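Putative arylalkylamine N-Acetyltransferase 7 (Aedes aegypti, PDB 4FD7) probably transfers acetyl groups from acetyl-CoA to amine substrates, as a GNAT-fold member of the insect arylalkylamine N-acetyltransferase group. Local coordinates at residues A[136-142]-A[203-207]; A[168-172]-A[184-188]; A[58-64]-A[121-125]; A[43-48]-A[98-103]. One frame throughout, in Å; residues are numbered along the deposited sequence.

Contact 1 (A[136-142]-A[203-207])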
loop_
_atom_site.group_PDB
_atom_site.type_symbol
_atom_site.label_atom_id
_atom_site.label_comp_id
_atom_site.label_asym_id
_atom_site.label_seq_id
_atom_site.Cartn_x
_atom_site.Cartn_y
_atom_site.Cartn_z
ATOM N N ALA A 136 -4.569 14.034 8.133
ATOM C CA ALA A 136 -3.446 13.454 8.875
ATOM C C ALA A 136 -2.292 14.446 9.102
ATOM O O ALA A 136 -1.575 14.356 10.111
ATOM C CB ALA A 136 -2.937 12.188 8.189
ATOM N N ASN A 137 -2.089 15.358 8.150
ATOM C CA ASN A 137 -1.189 16.491 8.358
ATOM C C ASN A 137 0.249 16.043 8.688
ATOM O O ASN A 137 0.933 16.634 9.531
ATOM C CB ASN A 137 -1.772 17.364 9.474
ATOM C CG ASN A 137 -1.108 18.721 9.592
ATOM O OD1 ASN A 137 -0.475 19.226 8.650
ATOM N ND2 ASN A 137 -1.267 19.336 10.762
ATOM N N ILE A 138 0.705 15.010 7.982
ATOM C CA ILE A 138 1.974 14.331 8.279
ATOM C C ILE A 138 3.217 15.246 8.284
ATOM O O ILE A 138 4.050 15.176 9.209
ATOM C CB ILE A 138 2.179 13.135 7.313
ATOM C CG1 ILE A 138 1.046 12.110 7.481
ATOM C CG2 ILE A 138 3.520 12.471 7.559
ATOM C CD1 ILE A 138 1.035 11.421 8.869
ATOM N N PHE A 139 3.331 16.120 7.289
ATOM C CA PHE A 139 4.555 16.915 7.126
ATOM C C PHE A 139 4.751 17.883 8.268
ATOM O O PHE A 139 5.828 17.955 8.840
ATOM C CB PHE A 139 4.557 17.694 5.808
ATOM C CG PHE A 139 4.443 16.820 4.597
ATOM C CD1 PHE A 139 5.526 16.061 4.166
ATOM C CD2 PHE A 139 3.247 16.742 3.900
ATOM C CE1 PHE A 139 5.419 15.249 3.041
ATOM C CE2 PHE A 139 3.139 15.927 2.773
ATOM C CZ PHE A 139 4.226 15.178 2.356
ATOM N N ASP A 140 3.698 18.614 8.620
ATOM C CA ASP A 140 3.793 19.553 9.735
ATOM C C ASP A 140 3.854 18.860 11.095
ATOM O O ASP A 140 4.554 19.313 11.988
ATOM C CB ASP A 140 2.639 20.551 9.705
ATOM C CG ASP A 140 2.780 21.571 8.590
ATOM O OD1 ASP A 140 3.915 21.810 8.134
ATOM O OD2 ASP A 140 1.750 22.150 8.182
ATOM N N ARG A 141 3.114 17.768 11.252
ATOM C CA ARG A 141 3.113 17.040 12.516
ATOM C C ARG A 141 4.480 16.467 12.852
ATOM O O ARG A 141 4.885 16.459 14.016
ATOM C CB ARG A 141 2.075 15.922 12.499
ATOM C CG ARG A 141 0.715 16.388 12.988
ATOM C CD ARG A 141 -0.294 15.264 13.020
ATOM N NE ARG A 141 0.156 14.120 13.815
ATOM C CZ ARG A 141 0.196 12.873 13.356
ATOM N NH1 ARG A 141 -0.181 12.614 12.105
ATOM N NH2 ARG A 141 0.616 11.879 14.138
ATOM N N TYR A 142 5.186 15.979 11.840
ATOM C CA TYR A 142 6.507 15.413 12.093
ATOM C C TYR A 142 7.673 16.320 11.687
ATOM O O TYR A 142 8.835 15.963 11.904
ATOM C CB TYR A 142 6.641 14.070 11.384
ATOM C CG TYR A 142 5.862 12.942 12.020
ATOM C CD1 TYR A 142 4.656 12.510 11.489
ATOM C CD2 TYR A 142 6.361 12.278 13.133
ATOM C CE1 TYR A 142 3.961 11.439 12.062
ATOM C CE2 TYR A 142 5.674 11.227 13.709
ATOM C CZ TYR A 142 4.481 10.808 13.181
ATOM O OH TYR A 142 3.822 9.744 13.783
ATOM N N GLN A 203 1.225 4.098 14.188
ATOM C CA GLN A 203 0.286 4.757 15.088
ATOM C C GLN A 203 -0.840 5.415 14.297
ATOM O O GLN A 203 -0.633 5.877 13.176
ATOM C CB GLN A 203 0.991 5.850 15.891
ATOM C CG GLN A 203 1.515 6.985 15.019
ATOM C CD GLN A 203 1.529 8.325 15.720
ATOM O OE1 GLN A 203 0.801 9.244 15.332
ATOM N NE2 GLN A 203 2.373 8.457 16.740
ATOM N N GLU A 204 -2.021 5.496 14.895
ATOM C CA GLU A 204 -3.162 6.122 14.234
ATOM C C GLU A 204 -3.023 7.641 14.222
ATOM O O GLU A 204 -2.909 8.256 15.292
ATOM C CB GLU A 204 -4.467 5.710 14.932
ATOM C CG GLU A 204 -4.633 4.198 15.000
ATOM C CD GLU A 204 -6.045 3.742 15.339
ATOM O OE1 GLU A 204 -6.932 4.609 15.546
ATOM O OE2 GLU A 204 -6.253 2.502 15.381
ATOM N N ASP A 205 -3.013 8.238 13.027
ATOM C CA ASP A 205 -2.937 9.693 12.884
ATOM C C ASP A 205 -4.346 10.235 12.830
ATOM O O ASP A 205 -4.695 11.230 13.487
ATOM C CB ASP A 205 -2.276 10.107 11.570
ATOM C CG ASP A 205 -0.989 9.375 11.287
ATOM O OD1 ASP A 205 0.008 9.611 11.999
ATOM O OD2 ASP A 205 -0.972 8.600 10.301
ATOM N N PHE A 206 -5.155 9.591 12.000
ATOM C CA PHE A 206 -6.498 10.111 11.793
ATOM C C PHE A 206 -7.399 8.955 11.466
ATOM O O PHE A 206 -6.998 8.042 10.751
ATOM C CB PHE A 206 -6.503 11.130 10.652
ATOM C CG PHE A 206 -7.840 11.788 10.425
ATOM C CD1 PHE A 206 -8.291 12.776 11.276
ATOM C CD2 PHE A 206 -8.647 11.411 9.364
ATOM C CE1 PHE A 206 -9.529 13.387 11.068
ATOM C CE2 PHE A 206 -9.876 12.017 9.153
ATOM C CZ PHE A 206 -10.316 13.010 10.010
ATOM N N THR A 207 -8.613 8.980 12.001
ATOM C CA THR A 207 -9.527 7.896 11.715
ATOM C C THR A 207 -10.920 8.441 11.453
ATOM O O THR A 207 -11.346 9.428 12.077
ATOM C CB THR A 207 -9.500 6.811 12.827
ATOM O OG1 THR A 207 -10.372 5.737 12.460
ATOM C CG2 THR A 207 -9.927 7.379 14.163
#
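A mainly polar contact ties the helix turn 138-142 to the outer strand 203-209 of the three-stranded antiparallel sheet in the C-terminal part of this GNAT fold. The strand carries a classic beta bulge here, with D205 and F206 both opposite Y232 of strand 229-236; the local break in pleating goes with the irregular backbone of D205 (psi -48°). D205 points toward the helix, and R141 meets its carboxylate in a salt bridge: NH1 lies 3.0 Å and NH2 3.2 Å from D205 OD1. R141 NH2 adds a weak hydrogen bond to Q203 OE1 at 2.9 Å, so D205 OD1 and Q203 OE1 both lie near the guanidinium plane. D205 OD1 also bonds S234 OG on strand 229-236, and the Y142 hydroxyl is paired with that same serine rather than with segment 203-207. Earlier in the chain, A136 ends helix 120-136, N137 turns with positive phi (59°), and the next helix begins. A136 CB comes within 4.0 Å of D205 CB and 4.5 Å of F206 CB, while I138 CD1 sits 3.7 Å from D205 OD2. The turn itself is braced from within, since R141 NH1 also donates to A136 O at 3.0 Å.

Contact 2 (A[168-172]-A[184-188])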
loop_
_atom_site.group_PDB
_atom_site.type_symbol
_atom_site.label_atom_id
_atom_site.label_comp_id
_atom_site.label_asym_id
_atom_site.label_seq_id
_atom_site.Cartn_x
_atom_site.Cartn_y
_atom_site.Cartn_z
ATOM N N ILE A 168 5.435 -7.652 5.108
ATOM C CA ILE A 168 5.706 -6.784 3.964
ATOM C C ILE A 168 5.775 -5.330 4.457
ATOM O O ILE A 168 6.646 -4.563 4.032
ATOM C CB ILE A 168 4.636 -6.932 2.848
ATOM C CG1 ILE A 168 4.869 -8.228 2.085
ATOM C CG2 ILE A 168 4.667 -5.764 1.894
ATOM C CD1 ILE A 168 3.704 -8.642 1.231
ATOM N N LEU A 169 4.869 -4.955 5.360
ATOM C CA LEU A 169 4.965 -3.630 5.971
ATOM C C LEU A 169 6.215 -3.479 6.824
ATOM O O LEU A 169 6.776 -2.392 6.922
ATOM C CB LEU A 169 3.766 -3.343 6.859
ATOM C CG LEU A 169 2.423 -3.206 6.152
ATOM C CD1 LEU A 169 1.331 -3.115 7.172
ATOM C CD2 LEU A 169 2.427 -1.965 5.252
ATOM N N ARG A 170 6.624 -4.551 7.497
ATOM C CA ARG A 170 7.753 -4.435 8.398
ATOM C C ARG A 170 9.005 -4.135 7.594
ATOM O O ARG A 170 9.908 -3.429 8.064
ATOM C CB ARG A 170 7.937 -5.699 9.269
ATOM C CG ARG A 170 8.794 -5.414 10.499
ATOM C CD ARG A 170 9.235 -6.706 11.195
ATOM N NE ARG A 170 8.083 -7.548 11.498
ATOM C CZ ARG A 170 7.314 -7.399 12.575
ATOM N NH1 ARG A 170 7.577 -6.439 13.455
ATOM N NH2 ARG A 170 6.284 -8.211 12.773
ATOM N N ALA A 171 9.048 -4.650 6.368
ATOM C CA ALA A 171 10.167 -4.349 5.455
ATOM C C ALA A 171 10.397 -2.861 5.129
ATOM O O ALA A 171 11.429 -2.503 4.559
ATOM C CB ALA A 171 10.036 -5.151 4.165
ATOM N N ARG A 172 9.449 -2.001 5.474
ATOM C CA ARG A 172 9.594 -0.575 5.202
ATOM C C ARG A 172 10.686 0.025 6.076
ATOM O O ARG A 172 11.323 1.033 5.724
ATOM C CB ARG A 172 8.267 0.143 5.442
ATOM C CG ARG A 172 7.259 -0.065 4.317
ATOM C CD ARG A 172 6.007 0.759 4.572
ATOM N NE ARG A 172 4.900 0.314 3.725
ATOM C CZ ARG A 172 3.725 0.932 3.657
ATOM N NH1 ARG A 172 3.504 2.036 4.369
ATOM N NH2 ARG A 172 2.780 0.452 2.866
ATOM N N SER A 184 7.265 6.504 7.403
ATOM C CA SER A 184 6.287 6.035 6.421
ATOM C C SER A 184 4.905 6.361 6.965
ATOM O O SER A 184 4.690 6.303 8.169
ATOM C CB SER A 184 6.412 4.524 6.190
ATOM O OG SER A 184 5.490 4.096 5.181
ATOM N N ALA A 185 3.975 6.733 6.096
ATOM C CA ALA A 185 2.571 6.881 6.498
ATOM C C ALA A 185 1.699 6.408 5.360
ATOM O O ALA A 185 2.077 6.485 4.206
ATOM C CB ALA A 185 2.229 8.302 6.848
ATOM N N THR A 186 0.521 5.915 5.691
ATOM C CA THR A 186 -0.308 5.294 4.671
ATOM C C THR A 186 -1.751 5.322 5.129
ATOM O O THR A 186 -2.021 5.368 6.335
ATOM C CB THR A 186 0.210 3.851 4.370
ATOM O OG1 THR A 186 1.388 3.942 3.556
ATOM C CG2 THR A 186 -0.824 2.989 3.644
ATOM N N CYS A 187 -2.677 5.372 4.179
ATOM C CA CYS A 187 -4.086 5.189 4.503
ATOM C C CYS A 187 -4.394 3.703 4.446
ATOM O O CYS A 187 -4.352 3.103 3.377
ATOM C CB CYS A 187 -4.987 5.938 3.512
ATOM S SG CYS A 187 -6.737 5.665 3.866
ATOM N N PHE A 188 -4.650 3.108 5.609
ATOM C CA PHE A 188 -5.066 1.719 5.709
ATOM C C PHE A 188 -6.588 1.672 5.767
ATOM O O PHE A 188 -7.227 2.286 6.631
ATOM C CB PHE A 188 -4.423 1.055 6.917
ATOM C CG PHE A 188 -2.921 1.041 6.861
ATOM C CD1 PHE A 188 -2.165 2.037 7.485
ATOM C CD2 PHE A 188 -2.261 0.039 6.179
ATOM C CE1 PHE A 188 -0.779 2.010 7.425
ATOM C CE2 PHE A 188 -0.868 0.012 6.114
ATOM C CZ PHE A 188 -0.133 0.995 6.740
#
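The segment 184-188 of strand 183-188 opens with S184, whose side chain points toward segment 168-172 and takes a hydrogen bond from R172 NH1 to S184 OG (3.0 Å). The same hydroxyl also bonds to L148 O of strand 146-155, the neighbouring strand in the GNAT beta-alpha-beta unit. A185 turns its methyl away, but its carbonyl matters: T186 OG1 donates to A185 O at 2.7 Å, leaving the T186 oxygen to accept a second bond from R172 NH1, also 3.0 Å long. Two residues along, past C187, F188 again faces segment 168-172. Its ring edge meets L169, with L169 CD2 3.9 Å from F188 CE2, and the ring packs edge-to-face with F202, so the far end of this contact is apolar. R172 reaches the strand in a nearly fully extended conformation, chi2 to chi4 all close to 180°, and its NH2 continues to N102 OD1 on strand 98-108. The polar bonds thus come from R172, at the start of helix 172-179, and the apolar touch from L169 of helix 164-170. A buried arginine is met by the neutral oxygens of serine, threonine and asparagine, through directional hydrogen bonds rather than a salt bridge across these segments.

Contact 3 (A[58-64]-A[121-125])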
loop_
_atom_site.group_PDB
_atom_site.type_symbol
_atom_site.label_atom_id
_atom_site.label_comp_id
_atom_site.label_asym_id
_atom_site.label_seq_id
_atom_site.Cartn_x
_atom_site.Cartn_y
_atom_site.Cartn_z
ATOM N N MET A 58 -12.609 -0.652 -0.068
ATOM C CA MET A 58 -13.093 0.471 -0.882
ATOM C C MET A 58 -13.351 0.058 -2.342
ATOM O O MET A 58 -14.364 0.436 -2.957
ATOM C CB MET A 58 -12.098 1.640 -0.867
ATOM C CG MET A 58 -11.831 2.244 0.507
ATOM S SD MET A 58 -10.558 3.534 0.450
ATOM C CE MET A 58 -11.474 4.933 -0.216
ATOM N N ASN A 59 -12.421 -0.712 -2.900
ATOM C CA ASN A 59 -12.558 -1.165 -4.279
ATOM C C ASN A 59 -13.806 -2.015 -4.442
ATOM O O ASN A 59 -14.600 -1.807 -5.363
ATOM C CB ASN A 59 -11.321 -1.963 -4.716
ATOM C CG ASN A 59 -10.061 -1.137 -4.703
ATOM O OD1 ASN A 59 -10.104 0.095 -4.680
ATOM N ND2 ASN A 59 -8.915 -1.813 -4.722
ATOM N N GLN A 60 -13.976 -2.964 -3.536
ATOM C CA GLN A 60 -15.131 -3.855 -3.568
ATOM C C GLN A 60 -16.435 -3.079 -3.421
ATOM O O GLN A 60 -17.423 -3.377 -4.093
ATOM C CB GLN A 60 -14.999 -4.900 -2.452
ATOM C CG GLN A 60 -15.292 -6.345 -2.866
ATOM C CD GLN A 60 -14.800 -7.347 -1.828
ATOM O OE1 GLN A 60 -14.906 -7.113 -0.620
ATOM N NE2 GLN A 60 -14.220 -8.447 -2.293
ATOM N N ALA A 61 -16.447 -2.086 -2.536
ATOM C CA ALA A 61 -17.666 -1.302 -2.319
ATOM C C ALA A 61 -17.996 -0.467 -3.554
ATOM O O ALA A 61 -19.163 -0.171 -3.815
ATOM C CB ALA A 61 -17.540 -0.413 -1.089
ATOM N N LYS A 62 -16.978 -0.081 -4.315
ATOM C CA LYS A 62 -17.222 0.689 -5.537
ATOM C C LYS A 62 -17.372 -0.180 -6.786
ATOM O O LYS A 62 -17.687 0.341 -7.867
ATOM C CB LYS A 62 -16.106 1.723 -5.773
ATOM C CG LYS A 62 -16.042 2.832 -4.737
ATOM C CD LYS A 62 -17.406 3.463 -4.556
ATOM C CE LYS A 62 -17.376 4.931 -4.870
ATOM N NZ LYS A 62 -18.760 5.463 -4.726
ATOM N N GLY A 63 -17.151 -1.488 -6.654
ATOM C CA GLY A 63 -17.246 -2.369 -7.812
ATOM C C GLY A 63 -16.097 -2.181 -8.784
ATOM O O GLY A 63 -16.219 -2.484 -9.959
ATOM N N LEU A 64 -14.993 -1.648 -8.299
ATOM C CA LEU A 64 -13.845 -1.361 -9.124
ATOM C C LEU A 64 -13.350 -2.483 -10.060
ATOM O O LEU A 64 -12.993 -2.210 -11.166
ATOM C CB LEU A 64 -12.688 -0.870 -8.240
ATOM C CG LEU A 64 -11.409 -0.400 -8.921
ATOM C CD1 LEU A 64 -11.659 -0.208 -10.374
ATOM C CD2 LEU A 64 -10.939 0.890 -8.316
ATOM N N ILE A 121 -15.454 6.609 -10.203
ATOM C CA ILE A 121 -15.123 5.630 -9.177
ATOM C C ILE A 121 -13.708 5.833 -8.604
ATOM O O ILE A 121 -13.538 6.019 -7.388
ATOM C CB ILE A 121 -15.251 4.202 -9.735
ATOM C CG1 ILE A 121 -16.731 3.800 -9.863
ATOM C CG2 ILE A 121 -14.493 3.191 -8.859
ATOM C CD1 ILE A 121 -16.924 2.491 -10.633
ATOM N N PHE A 122 -12.688 5.794 -9.460
ATOM C CA PHE A 122 -11.347 5.966 -8.894
ATOM C C PHE A 122 -11.079 7.400 -8.467
ATOM O O PHE A 122 -10.321 7.635 -7.533
ATOM C CB PHE A 122 -10.217 5.404 -9.759
ATOM C CG PHE A 122 -8.915 5.293 -9.010
ATOM C CD1 PHE A 122 -8.733 4.286 -8.077
ATOM C CD2 PHE A 122 -7.896 6.229 -9.192
ATOM C CE1 PHE A 122 -7.548 4.183 -7.330
ATOM C CE2 PHE A 122 -6.710 6.136 -8.467
ATOM C CZ PHE A 122 -6.533 5.107 -7.522
ATOM N N GLN A 123 -11.714 8.366 -9.116
ATOM C CA GLN A 123 -11.505 9.739 -8.688
ATOM C C GLN A 123 -11.988 9.888 -7.255
ATOM O O GLN A 123 -11.339 10.551 -6.438
ATOM C CB GLN A 123 -12.215 10.736 -9.593
ATOM C CG GLN A 123 -11.855 12.172 -9.250
ATOM C CD GLN A 123 -10.498 12.570 -9.803
ATOM O OE1 GLN A 123 -10.261 12.472 -11.005
ATOM N NE2 GLN A 123 -9.600 13.021 -8.927
ATOM N N ALA A 124 -13.120 9.248 -6.951
ATOM C CA ALA A 124 -13.646 9.253 -5.594
ATOM C C ALA A 124 -12.718 8.533 -4.631
ATOM O O ALA A 124 -12.479 9.008 -3.517
ATOM C CB ALA A 124 -15.036 8.633 -5.555
ATOM N N ILE A 125 -12.187 7.384 -5.031
ATOM C CA ILE A 125 -11.286 6.680 -4.111
ATOM C C ILE A 125 -10.033 7.514 -3.808
ATOM O O ILE A 125 -9.665 7.756 -2.643
ATOM C CB ILE A 125 -10.900 5.309 -4.658
ATOM C CG1 ILE A 125 -12.138 4.413 -4.693
ATOM C CG2 ILE A 125 -9.762 4.684 -3.818
ATOM C CD1 ILE A 125 -11.965 3.145 -5.504
#
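Two helical segments on the flank of the GNAT fold, 58-62 and 121-125, pack roughly antiparallel (145°) with axes 10.7 Å apart, mainly through side chains and without any hydrogen bond between them. I121 and I125, one turn apart, share the m,t rotamer and project from the same side of their helix. K62 (m,m for chi1 and chi2) lays its aliphatic part along them: K62 CB is 3.8 Å from I121 CG2 and K62 CG 4.2 Å from I125 CD1, while its carbonyl O lies 3.6 Å from I121 CD1. Its NZ continues to N221 O, and the charge makes a cation-pi contact with Y222. M58, chi3 near 78°, curls its methyl to I125, CE to CG2 4.0 Å. L64 has chi1 t and an unusual chi2 of 14°, which carries CD2 to 3.7 Å from I125 CD1 and to 4.1 Å from F122 CD1, at the ring edge. The chain reverses at G63 (phi 71°) in a Schellman motif, L64 N bonding N59 O at 3.0 Å, which brings L64 back alongside I121 and I125. Beyond the pair, helix 68-81 covers L64 through A70 and M71 and F122 through D73 and V74, while M58 reaches T189, just past strand 183-188.

Contact 4 (A[43-48]-A[98-103])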
loop_
_atom_site.group_PDB
_atom_site.type_symbol
_atom_site.label_atom_id
_atom_site.label_comp_id
_atom_site.label_asym_id
_atom_site.label_seq_id
_atom_site.Cartn_x
_atom_site.Cartn_y
_atom_site.Cartn_z
ATOM N N ASP A 43 4.057 -8.426 -13.811
ATOM C CA ASP A 43 3.515 -9.500 -12.995
ATOM C C ASP A 43 2.879 -8.871 -11.762
ATOM O O ASP A 43 1.736 -9.196 -11.401
ATOM C CB ASP A 43 4.603 -10.520 -12.620
ATOM C CG ASP A 43 5.050 -11.359 -13.806
ATOM O OD1 ASP A 43 4.285 -11.452 -14.784
ATOM O OD2 ASP A 43 6.157 -11.936 -13.750
ATOM N N ALA A 44 3.589 -7.891 -11.189
ATOM C CA ALA A 44 3.102 -7.208 -9.997
ATOM C C ALA A 44 1.775 -6.527 -10.296
ATOM O O ALA A 44 0.808 -6.666 -9.535
ATOM C CB ALA A 44 4.123 -6.198 -9.504
ATOM N N ILE A 45 1.734 -5.821 -11.425
ATOM C CA ILE A 45 0.530 -5.117 -11.826
ATOM C C ILE A 45 -0.602 -6.132 -11.900
ATOM O O ILE A 45 -1.682 -5.917 -11.330
ATOM C CB ILE A 45 0.732 -4.405 -13.178
ATOM C CG1 ILE A 45 1.673 -3.213 -13.009
ATOM C CG2 ILE A 45 -0.616 -3.987 -13.792
ATOM C CD1 ILE A 45 1.217 -2.226 -11.983
ATOM N N ARG A 46 -0.337 -7.276 -12.532
ATOM C CA ARG A 46 -1.395 -8.255 -12.694
ATOM C C ARG A 46 -1.839 -8.797 -11.344
ATOM O O ARG A 46 -3.042 -8.942 -11.091
ATOM C CB ARG A 46 -0.983 -9.349 -13.687
ATOM C CG ARG A 46 -1.156 -8.875 -15.122
ATOM C CD ARG A 46 -0.294 -9.606 -16.152
ATOM N NE ARG A 46 -0.382 -8.920 -17.443
ATOM C CZ ARG A 46 0.054 -9.413 -18.604
ATOM N NH1 ARG A 46 0.636 -10.602 -18.666
ATOM N NH2 ARG A 46 -0.099 -8.708 -19.716
ATOM N N HIS A 47 -0.875 -9.005 -10.450
ATOM C CA HIS A 47 -1.198 -9.485 -9.121
ATOM C C HIS A 47 -2.113 -8.457 -8.457
ATOM O O HIS A 47 -3.152 -8.811 -7.887
ATOM C CB HIS A 47 0.093 -9.670 -8.324
ATOM C CG HIS A 47 -0.100 -10.256 -6.969
ATOM N ND1 HIS A 47 -0.558 -9.523 -5.896
ATOM C CD2 HIS A 47 0.164 -11.497 -6.490
ATOM C CE1 HIS A 47 -0.598 -10.292 -4.827
ATOM N NE2 HIS A 47 -0.158 -11.493 -5.163
ATOM N N MET A 48 -1.761 -7.180 -8.594
ATOM C CA MET A 48 -2.568 -6.131 -7.979
ATOM C C MET A 48 -3.984 -6.166 -8.557
ATOM O O MET A 48 -4.958 -6.035 -7.822
ATOM C CB MET A 48 -1.924 -4.752 -8.171
ATOM C CG MET A 48 -0.585 -4.560 -7.429
ATOM S SD MET A 48 -0.704 -4.520 -5.613
ATOM C CE MET A 48 -1.647 -3.039 -5.352
ATOM N N ILE A 98 4.795 -14.513 -7.260
ATOM C CA ILE A 98 4.531 -13.396 -6.348
ATOM C C ILE A 98 3.570 -13.794 -5.227
ATOM O O ILE A 98 2.444 -14.236 -5.484
ATOM C CB ILE A 98 3.981 -12.160 -7.085
ATOM C CG1 ILE A 98 5.054 -11.573 -8.000
ATOM C CG2 ILE A 98 3.478 -11.111 -6.072
ATOM C CD1 ILE A 98 4.553 -10.465 -8.897
ATOM N N VAL A 99 4.008 -13.638 -3.979
ATOM C CA VAL A 99 3.135 -13.931 -2.843
ATOM C C VAL A 99 2.309 -12.699 -2.489
ATOM O O VAL A 99 1.086 -12.772 -2.345
ATOM C CB VAL A 99 3.917 -14.400 -1.605
ATOM C CG1 VAL A 99 2.980 -14.598 -0.433
ATOM C CG2 VAL A 99 4.666 -15.707 -1.902
ATOM N N GLY A 100 2.993 -11.571 -2.345
ATOM C CA GLY A 100 2.337 -10.303 -2.112
ATOM C C GLY A 100 3.128 -9.169 -2.733
ATOM O O GLY A 100 4.293 -9.334 -3.082
ATOM N N VAL A 101 2.490 -8.014 -2.890
ATOM C CA VAL A 101 3.173 -6.842 -3.418
ATOM C C VAL A 101 2.601 -5.575 -2.773
ATOM O O VAL A 101 1.450 -5.551 -2.355
ATOM C CB VAL A 101 3.190 -6.820 -4.990
ATOM C CG1 VAL A 101 1.838 -7.125 -5.564
ATOM C CG2 VAL A 101 3.714 -5.506 -5.549
ATOM N N ASN A 102 3.439 -4.550 -2.621
ATOM C CA ASN A 102 3.029 -3.277 -2.035
ATOM C C ASN A 102 3.612 -2.237 -2.970
ATOM O O ASN A 102 4.833 -2.118 -3.084
ATOM C CB ASN A 102 3.644 -3.113 -0.638
ATOM C CG ASN A 102 2.812 -2.224 0.304
ATOM O OD1 ASN A 102 3.116 -2.135 1.494
ATOM N ND2 ASN A 102 1.788 -1.558 -0.219
ATOM N N ILE A 103 2.746 -1.519 -3.679
ATOM C CA ILE A 103 3.210 -0.466 -4.578
ATOM C C ILE A 103 3.425 0.808 -3.772
ATOM O O ILE A 103 2.493 1.327 -3.161
ATOM C CB ILE A 103 2.221 -0.220 -5.739
ATOM C CG1 ILE A 103 1.941 -1.529 -6.486
ATOM C CG2 ILE A 103 2.762 0.828 -6.699
ATOM C CD1 ILE A 103 3.154 -2.078 -7.238
#
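Helix 41-55 lies across the central antiparallel sheet of the GNAT fold, crossing strand 98-103 almost at right angles (93°) with segment axes 8.7 Å apart. H47, I98 and V101 bury the most surface. H47 points toward the strand and offers one face of its imidazole to I98, whose CG2 stands 3.8 Å from the ring centroid, 29° off the normal, in a CH-pi contact; the ring also meets Y51 edge-to-face. I98 CD1 reaches the first residues of the helical segment, 3.7 Å from D43 CB and 3.6 Å from A44 N. Strict alternation fails at V99 (psi -50°): V99 and the would-be side chain of G100 both point away, so that I98 and V101, three residues apart, face the helix together. V101 fits among three helix residues, with CG2 4.0 Å from A44 CB and CG1 3.4 Å from H47 ND1 and 3.6 Å from M48 SD. I103 extends the apolar row, its CG1 4.1 Å from M48 CE, beside W78 of helix 68-81. On the opposite face, N102 meets helix 164-170. The polar link across the pair is weak: H47 NE2 to V99 O, 3.3 Å.

How the contacts relate
Contacts 2 and 4 meet directly: R172 NH2 of contact 2 lies 2.9 Å from N102 OD1 of contact 4, a probable hydrogen bond. Strand 98-103 is thus covered by helix 41-55 on one face and by segment 168-172 on the other. Contact 1 joins contact 2 through I138 CD1 and A185 CB, 3.9 Å apart, and both reach the three-stranded sheet. Contacts 1 and 4 lie on opposite sides of the chain's centre, their centres about 28 Å apart. Contact 3 touches none of the others; its nearest atoms are about 6 Å from contact 2. GNAT enzymes generally bind acetyl-CoA where strands equivalent to 146-155 and 183-188 part, so contact 2 is probably near it.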